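Local coordinates for putative mandelate racemase/muconate lactonizing enzyme (PDB 3DDM), which is of unknown function but belongs to the mandelate racemase/muconate lactonizing enzyme family of the enolase superfamily, whose C-terminal domain is a modified TIM barrel, at residues 270-283 with 297-309. The protein carries 1 engineered substitution. Numbering follows the deposited sequence.
Sequences LAARSLRVMQPDLA and AVVAAGLRYCPHY
Val277 and Met278 pair in parallel with Arg304 and Tyr305, joining two neighbouring barrel strands, while the helix ends before them and the chain after them pack alongside. Arg304 N donates to Arg276 O (3.0 Å), Met278 N to Arg304 O (2.9 Å), and a weak bond from Cys306 N reaches Met278 O. Val277 CG2 lies beside the Arg304 chain, whose guanidinium hydrogen-bonds Pro332 O through NH2. On the other face, Met278 CB meets Val298 CG2 at 3.6 Å; bends at chi2 and chi3 carry its CE to Leu303 CD1. This is a right-handed beta-alpha-beta unit of the TIM barrel, strand 275-278, helix 287-300 and strand 304-309. A Schellman motif with Gly302 as C-prime residue ends the helix, and both end nitrogens of Arg273 grip Ala301 O in the guanidinium plane, NH2 at 2.7 Å and NH1 at 3.0 Å. The Leu303 methyls lie over one face of that guanidinium, CD1 toward its rim. Farther along, Gln279 NE2 approaches the His308 ring at its edge, the amide and ring planes 86° apart, and is hydrogen-bonded to Glu231 OE1. Asp281 OD1 closes an Asx turn onto Ala283 N and comes to the edge of the Tyr309 ring, 3.4 Å from CD1; the Tyr309 hydroxyl is hydrogen-bonded to Glu56 OE2.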
ATOM      1  N   LEU A 270      16.015 -16.439  -2.668  1.00 49.36           N
ATOM      2  CA  LEU A 270      16.927 -17.322  -3.379  1.00 50.77           C
ATOM      3  C   LEU A 270      18.188 -17.599  -2.548  1.00 51.41           C
ATOM      4  O   LEU A 270      18.675 -18.730  -2.480  1.00 52.75           O
ATOM      5  CB  LEU A 270      17.320 -16.676  -4.711  1.00 51.05           C
ATOM      6  CG  LEU A 270      17.639 -17.647  -5.847  1.00 52.87           C
ATOM      7  CD1 LEU A 270      16.410 -18.502  -6.159  1.00 50.61           C
ATOM      8  CD2 LEU A 270      18.076 -16.868  -7.072  1.00 53.83           C
ATOM      9  N   ALA A 271      18.706 -16.552  -1.915  1.00 50.74           N
ATOM     10  CA  ALA A 271      19.900 -16.654  -1.091  1.00 50.20           C
ATOM     11  C   ALA A 271      19.764 -17.647   0.059  1.00 50.21           C
ATOM     12  O   ALA A 271      20.762 -18.215   0.508  1.00 49.89           O
ATOM     13  CB  ALA A 271      20.265 -15.279  -0.536  1.00 49.42           C
ATOM     14  N   ALA A 272      18.537 -17.852   0.535  1.00 49.42           N
ATOM     15  CA  ALA A 272      18.284 -18.753   1.658  1.00 48.31           C
ATOM     16  C   ALA A 272      17.838 -20.153   1.255  1.00 48.97           C
ATOM     17  O   ALA A 272      18.182 -21.132   1.913  1.00 48.79           O
ATOM     18  CB  ALA A 272      17.252 -18.134   2.584  1.00 45.81           C
ATOM     19  N   ARG A 273      17.064 -20.251   0.182  1.00 49.13           N
ATOM     20  CA  ARG A 273      16.580 -21.544  -0.284  1.00 48.19           C
ATOM     21  C   ARG A 273      15.697 -22.236   0.760  1.00 48.19           C
ATOM     22  O   ARG A 273      15.633 -23.466   0.821  1.00 47.08           O
ATOM     23  CB  ARG A 273      17.762 -22.444  -0.670  1.00 47.20           C
ATOM     24  CG  ARG A 273      18.704 -21.822  -1.708  1.00 47.08           C
ATOM     25  CD  ARG A 273      19.928 -22.686  -1.918  1.00 45.83           C
ATOM     26  NE  ARG A 273      19.599 -23.894  -2.662  1.00 45.79           N
ATOM     27  CZ  ARG A 273      19.452 -23.932  -3.982  1.00 46.84           C
ATOM     28  NH1 ARG A 273      19.615 -22.822  -4.704  1.00 48.13           N
ATOM     29  NH2 ARG A 273      19.128 -25.073  -4.581  1.00 46.64           N
ATOM     30  N   SER A 274      15.023 -21.438   1.585  1.00 48.14           N
ATOM     31  CA  SER A 274      14.106 -21.974   2.586  1.00 48.53           C
ATOM     32  C   SER A 274      12.878 -22.374   1.779  1.00 48.46           C
ATOM     33  O   SER A 274      12.246 -23.409   2.035  1.00 48.83           O
ATOM     34  CB  SER A 274      13.743 -20.909   3.620  1.00 48.56           C
ATOM     35  OG  SER A 274      14.870 -20.581   4.413  1.00 47.93           O
ATOM     36  N   LEU A 275      12.547 -21.538   0.798  1.00 47.11           N
ATOM     37  CA  LEU A 275      11.441 -21.819  -0.109  1.00 47.70           C
ATOM     38  C   LEU A 275      12.063 -22.629  -1.249  1.00 47.85           C
ATOM     39  O   LEU A 275      13.061 -22.207  -1.838  1.00 49.77           O
ATOM     40  CB  LEU A 275      10.857 -20.522  -0.682  1.00 45.42           C
ATOM     41  CG  LEU A 275      10.243 -19.537   0.309  1.00 46.13           C
ATOM     42  CD1 LEU A 275       9.781 -18.292  -0.436  1.00 45.79           C
ATOM     43  CD2 LEU A 275       9.082 -20.194   1.038  1.00 43.06           C
ATOM     44  N   ARG A 276      11.507 -23.796  -1.554  1.00 47.98           N
ATOM     45  CA  ARG A 276      12.050 -24.591  -2.655  1.00 48.75           C
ATOM     46  C   ARG A 276      11.162 -24.492  -3.891  1.00 48.16           C
ATOM     47  O   ARG A 276      11.526 -24.941  -4.977  1.00 48.94           O
ATOM     48  CB  ARG A 276      12.237 -26.046  -2.230  1.00 48.85           C
ATOM     49  CG  ARG A 276      13.430 -26.223  -1.321  1.00 49.59           C
ATOM     50  CD  ARG A 276      13.727 -27.676  -1.058  1.00 52.95           C
ATOM     51  NE  ARG A 276      15.160 -27.924  -1.161  1.00 57.09           N
ATOM     52  CZ  ARG A 276      15.829 -27.969  -2.308  1.00 58.69           C
ATOM     53  NH1 ARG A 276      15.189 -27.791  -3.459  1.00 60.87           N
ATOM     54  NH2 ARG A 276      17.141 -28.171  -2.305  1.00 59.87           N
ATOM     55  N   VAL A 277       9.998 -23.886  -3.706  1.00 47.23           N
ATOM     56  CA  VAL A 277       9.047 -23.669  -4.781  1.00 45.74           C
ATOM     57  C   VAL A 277       8.736 -22.172  -4.753  1.00 46.11           C
ATOM     58  O   VAL A 277       8.041 -21.689  -3.856  1.00 44.51           O
ATOM     59  CB  VAL A 277       7.754 -24.489  -4.550  1.00 44.88           C
ATOM     60  CG1 VAL A 277       6.771 -24.264  -5.694  1.00 41.43           C
ATOM     61  CG2 VAL A 277       8.101 -25.963  -4.422  1.00 41.82           C
ATOM     62  N   MET A 278       9.293 -21.435  -5.708  1.00 46.35           N
ATOM     63  CA  MET A 278       9.055 -20.003  -5.771  1.00 47.08           C
ATOM     64  C   MET A 278       7.907 -19.751  -6.731  1.00 46.82           C
ATOM     65  O   MET A 278       7.879 -20.292  -7.829  1.00 46.39           O
ATOM     66  CB  MET A 278      10.323 -19.258  -6.189  1.00 49.13           C
ATOM     67  CG  MET A 278      10.987 -18.521  -5.011  1.00 53.03           C
ATOM     68  SD  MET A 278      12.715 -18.987  -4.696  1.00 56.64           S
ATOM     69  CE  MET A 278      12.499 -20.756  -4.392  1.00 53.94           C
ATOM     70  N   GLN A 279       6.961 -18.923  -6.290  1.00 47.07           N
ATOM     71  CA  GLN A 279       5.745 -18.632  -7.036  1.00 44.95           C
ATOM     72  C   GLN A 279       5.463 -17.154  -7.309  1.00 44.50           C
ATOM     73  O   GLN A 279       4.497 -16.592  -6.791  1.00 43.68           O
ATOM     74  CB  GLN A 279       4.557 -19.228  -6.275  1.00 44.22           C
ATOM     75  CG  GLN A 279       4.785 -20.651  -5.781  1.00 46.04           C
ATOM     76  CD  GLN A 279       3.794 -21.058  -4.695  1.00 50.57           C
ATOM     77  OE1 GLN A 279       3.767 -20.468  -3.613  1.00 51.47           O
ATOM     78  NE2 GLN A 279       2.972 -22.069  -4.981  1.00 52.76           N
ATOM     79  N   PRO A 280       6.301 -16.498  -8.116  1.00 44.57           N
ATOM     80  CA  PRO A 280       5.995 -15.085  -8.365  1.00 45.27           C
ATOM     81  C   PRO A 280       4.709 -14.912  -9.197  1.00 46.57           C
ATOM     82  O   PRO A 280       4.501 -15.616 -10.199  1.00 47.24           O
ATOM     83  CB  PRO A 280       7.243 -14.584  -9.092  1.00 44.70           C
ATOM     84  CG  PRO A 280       7.802 -15.834  -9.750  1.00 43.15           C
ATOM     85  CD  PRO A 280       7.614 -16.872  -8.673  1.00 44.22           C
ATOM     86  N   ASP A 281       3.847 -13.986  -8.768  1.00 45.68           N
ATOM     87  CA  ASP A 281       2.585 -13.699  -9.459  1.00 43.48           C
ATOM     88  C   ASP A 281       2.860 -12.573 -10.455  1.00 42.11           C
ATOM     89  O   ASP A 281       2.822 -11.396 -10.101  1.00 42.37           O
ATOM     90  CB  ASP A 281       1.525 -13.250  -8.451  1.00 43.76           C
ATOM     91  CG  ASP A 281       0.138 -13.213  -9.044  1.00 44.80           C
ATOM     92  OD1 ASP A 281       0.008 -12.849 -10.230  1.00 44.73           O
ATOM     93  OD2 ASP A 281      -0.826 -13.539  -8.319  1.00 46.52           O
ATOM     94  N   LEU A 282       3.122 -12.935 -11.707  1.00 41.80           N
ATOM     95  CA  LEU A 282       3.463 -11.942 -12.716  1.00 39.20           C
ATOM     96  C   LEU A 282       2.462 -10.800 -12.880  1.00 37.23           C
ATOM     97  O   LEU A 282       2.824  -9.744 -13.387  1.00 34.69           O
ATOM     98  CB  LEU A 282       3.769 -12.632 -14.055  1.00 38.26           C
ATOM     99  CG  LEU A 282       2.844 -12.474 -15.250  1.00 37.74           C
ATOM    100  CD1 LEU A 282       3.506 -13.073 -16.461  1.00 37.41           C
ATOM    101  CD2 LEU A 282       1.526 -13.155 -14.970  1.00 40.23           C
ATOM    102  N   ALA A 283       1.224 -10.990 -12.428  1.00 37.01           N
ATOM    103  CA  ALA A 283       0.218  -9.917 -12.516  1.00 37.83           C
ATOM    104  C   ALA A 283       0.239  -9.045 -11.245  1.00 37.36           C
ATOM    105  O   ALA A 283      -0.357  -7.964 -11.198  1.00 36.43           O
ATOM    106  CB  ALA A 283      -1.172 -10.498 -12.724  1.00 35.59           C
ATOM    107  N   ALA A 297      16.067 -17.805 -12.982  1.00 46.83           N
ATOM    108  CA  ALA A 297      17.019 -17.910 -11.886  1.00 45.78           C
ATOM    109  C   ALA A 297      16.619 -19.030 -10.931  1.00 45.30           C
ATOM    110  O   ALA A 297      17.464 -19.810 -10.493  1.00 46.62           O
ATOM    111  CB  ALA A 297      17.094 -16.592 -11.139  1.00 45.53           C
ATOM    112  N   VAL A 298      15.333 -19.108 -10.609  1.00 43.86           N
ATOM    113  CA  VAL A 298      14.841 -20.141  -9.699  1.00 42.56           C
ATOM    114  C   VAL A 298      15.093 -21.548 -10.243  1.00 43.07           C
ATOM    115  O   VAL A 298      15.577 -22.425  -9.522  1.00 43.03           O
ATOM    116  CB  VAL A 298      13.315 -19.972  -9.427  1.00 41.54           C
ATOM    117  CG1 VAL A 298      12.747 -21.242  -8.790  1.00 39.31           C
ATOM    118  CG2 VAL A 298      13.075 -18.766  -8.515  1.00 38.63           C
ATOM    119  N   VAL A 299      14.764 -21.762 -11.513  1.00 43.45           N
ATOM    120  CA  VAL A 299      14.948 -23.071 -12.126  1.00 43.44           C
ATOM    121  C   VAL A 299      16.428 -23.432 -12.255  1.00 45.17           C
ATOM    122  O   VAL A 299      16.815 -24.582 -12.027  1.00 46.25           O
ATOM    123  CB  VAL A 299      14.265 -23.138 -13.504  1.00 41.92           C
ATOM    124  CG1 VAL A 299      14.686 -24.397 -14.236  1.00 39.92           C
ATOM    125  CG2 VAL A 299      12.751 -23.123 -13.320  1.00 39.32           C
ATOM    126  N   ALA A 300      17.255 -22.453 -12.606  1.00 44.34           N
ATOM    127  CA  ALA A 300      18.691 -22.691 -12.727  1.00 44.90           C
ATOM    128  C   ALA A 300      19.299 -23.024 -11.356  1.00 44.86           C
ATOM    129  O   ALA A 300      20.262 -23.784 -11.259  1.00 46.75           O
ATOM    130  CB  ALA A 300      19.381 -21.458 -13.325  1.00 43.28           C
ATOM    131  N   ALA A 301      18.734 -22.458 -10.296  1.00 43.81           N
ATOM    132  CA  ALA A 301      19.240 -22.705  -8.952  1.00 42.33           C
ATOM    133  C   ALA A 301      18.797 -24.053  -8.400  1.00 42.51           C
ATOM    134  O   ALA A 301      18.988 -24.333  -7.215  1.00 43.33           O
ATOM    135  CB  ALA A 301      18.797 -21.593  -8.022  1.00 41.91           C
ATOM    136  N   GLY A 302      18.191 -24.882  -9.246  1.00 41.51           N
ATOM    137  CA  GLY A 302      17.747 -26.185  -8.791  1.00 40.90           C
ATOM    138  C   GLY A 302      16.462 -26.187  -7.986  1.00 42.87           C
ATOM    139  O   GLY A 302      16.190 -27.130  -7.248  1.00 44.29           O
ATOM    140  N   LEU A 303      15.657 -25.138  -8.124  1.00 44.37           N
ATOM    141  CA  LEU A 303      14.394 -25.054  -7.403  1.00 45.33           C
ATOM    142  C   LEU A 303      13.215 -25.059  -8.382  1.00 46.18           C
ATOM    143  O   LEU A 303      13.406 -24.857  -9.584  1.00 47.90           O
ATOM    144  CB  LEU A 303      14.387 -23.783  -6.563  1.00 46.80           C
ATOM    145  CG  LEU A 303      15.588 -23.666  -5.619  1.00 48.16           C
ATOM    146  CD1 LEU A 303      15.583 -22.302  -4.951  1.00 46.99           C
ATOM    147  CD2 LEU A 303      15.539 -24.784  -4.578  1.00 47.40           C
ATOM    148  N   ARG A 304      12.006 -25.302  -7.879  1.00 45.41           N
ATOM    149  CA  ARG A 304      10.812 -25.332  -8.731  1.00 44.66           C
ATOM    150  C   ARG A 304      10.151 -23.969  -8.884  1.00 44.46           C
ATOM    151  O   ARG A 304      10.061 -23.199  -7.925  1.00 45.33           O
ATOM    152  CB  ARG A 304       9.733 -26.262  -8.169  1.00 45.38           C
ATOM    153  CG  ARG A 304      10.105 -27.703  -7.996  1.00 47.97           C
ATOM    154  CD  ARG A 304       8.894 -28.499  -7.540  1.00 49.17           C
ATOM    155  NE  ARG A 304       7.855 -28.545  -8.564  1.00 52.38           N
ATOM    156  CZ  ARG A 304       6.720 -29.231  -8.446  1.00 54.44           C
ATOM    157  NH1 ARG A 304       6.475 -29.927  -7.340  1.00 54.20           N
ATOM    158  NH2 ARG A 304       5.837 -29.240  -9.440  1.00 52.44           N
ATOM    159  N   TYR A 305       9.677 -23.692 -10.091  1.00 42.84           N
ATOM    160  CA  TYR A 305       8.956 -22.464 -10.378  1.00 42.08           C
ATOM    161  C   TYR A 305       7.533 -22.888 -10.739  1.00 43.86           C
ATOM    162  O   TYR A 305       7.281 -23.390 -11.836  1.00 45.44           O
ATOM    163  CB  TYR A 305       9.585 -21.717 -11.547  1.00 40.09           C
ATOM    164  CG  TYR A 305       8.643 -20.721 -12.182  1.00 39.83           C
ATOM    165  CD1 TYR A 305       8.025 -19.730 -11.415  1.00 39.45           C
ATOM    166  CD2 TYR A 305       8.365 -20.769 -13.549  1.00 38.47           C
ATOM    167  CE1 TYR A 305       7.151 -18.803 -11.995  1.00 39.10           C
ATOM    168  CE2 TYR A 305       7.491 -19.845 -14.144  1.00 39.70           C
ATOM    169  CZ  TYR A 305       6.890 -18.863 -13.360  1.00 40.37           C
ATOM    170  OH  TYR A 305       6.054 -17.926 -13.939  1.00 40.34           O
ATOM    171  N   CYS A 306       6.604 -22.707  -9.807  1.00 45.15           N
ATOM    172  CA  CYS A 306       5.214 -23.081 -10.035  1.00 45.05           C
ATOM    173  C   CYS A 306       4.282 -21.908  -9.817  1.00 44.45           C
ATOM    174  O   CYS A 306       3.840 -21.655  -8.696  1.00 46.19           O
ATOM    175  CB  CYS A 306       4.811 -24.221  -9.103  1.00 43.36           C
ATOM    176  SG  CYS A 306       5.716 -25.744  -9.407  1.00 50.48           S
ATOM    177  N   PRO A 307       3.965 -21.175 -10.892  1.00 44.21           N
ATOM    178  CA  PRO A 307       3.068 -20.019 -10.791  1.00 44.56           C
ATOM    179  C   PRO A 307       1.594 -20.434 -10.666  1.00 45.12           C
ATOM    180  O   PRO A 307       1.233 -21.593 -10.888  1.00 43.51           O
ATOM    181  CB  PRO A 307       3.349 -19.260 -12.091  1.00 43.24           C
ATOM    182  CG  PRO A 307       3.601 -20.364 -13.066  1.00 42.44           C
ATOM    183  CD  PRO A 307       4.457 -21.352 -12.273  1.00 43.40           C
ATOM    184  N   HIS A 308       0.753 -19.482 -10.293  1.00 46.89           N
ATOM    185  CA  HIS A 308      -0.677 -19.728 -10.168  1.00 49.98           C
ATOM    186  C   HIS A 308      -1.363 -18.383 -10.215  1.00 49.05           C
ATOM    187  O   HIS A 308      -0.868 -17.410  -9.657  1.00 50.07           O
ATOM    188  CB  HIS A 308      -1.024 -20.453  -8.851  1.00 54.84           C
ATOM    189  CG  HIS A 308      -0.668 -19.685  -7.614  1.00 60.66           C
ATOM    190  ND1 HIS A 308      -1.279 -18.498  -7.270  1.00 63.07           N
ATOM    191  CD2 HIS A 308       0.251 -19.928  -6.647  1.00 62.92           C
ATOM    192  CE1 HIS A 308      -0.749 -18.040  -6.148  1.00 64.62           C
ATOM    193  NE2 HIS A 308       0.181 -18.890  -5.749  1.00 63.23           N
ATOM    194  N   TYR A 309      -2.492 -18.320 -10.903  1.00 47.87           N
ATOM    195  CA  TYR A 309      -3.223 -17.073 -10.992  1.00 46.21           C
ATOM    196  C   TYR A 309      -4.692 -17.322 -10.646  1.00 46.51           C
ATOM    197  O   TYR A 309      -5.366 -18.141 -11.285  1.00 48.15           O
ATOM    198  CB  TYR A 309      -3.086 -16.470 -12.399  1.00 43.48           C
ATOM    199  CG  TYR A 309      -3.521 -15.037 -12.415  1.00 42.22           C
ATOM    200  CD1 TYR A 309      -2.832 -14.084 -11.665  1.00 42.41           C
ATOM    201  CD2 TYR A 309      -4.715 -14.659 -13.018  1.00 41.14           C
ATOM    202  CE1 TYR A 309      -3.334 -12.797 -11.489  1.00 41.65           C
ATOM    203  CE2 TYR A 309      -5.223 -13.375 -12.856  1.00 41.75           C
ATOM    204  CZ  TYR A 309      -4.533 -12.452 -12.078  1.00 41.57           C
ATOM    205  OH  TYR A 309      -5.076 -11.218 -11.826  1.00 39.71           O
TER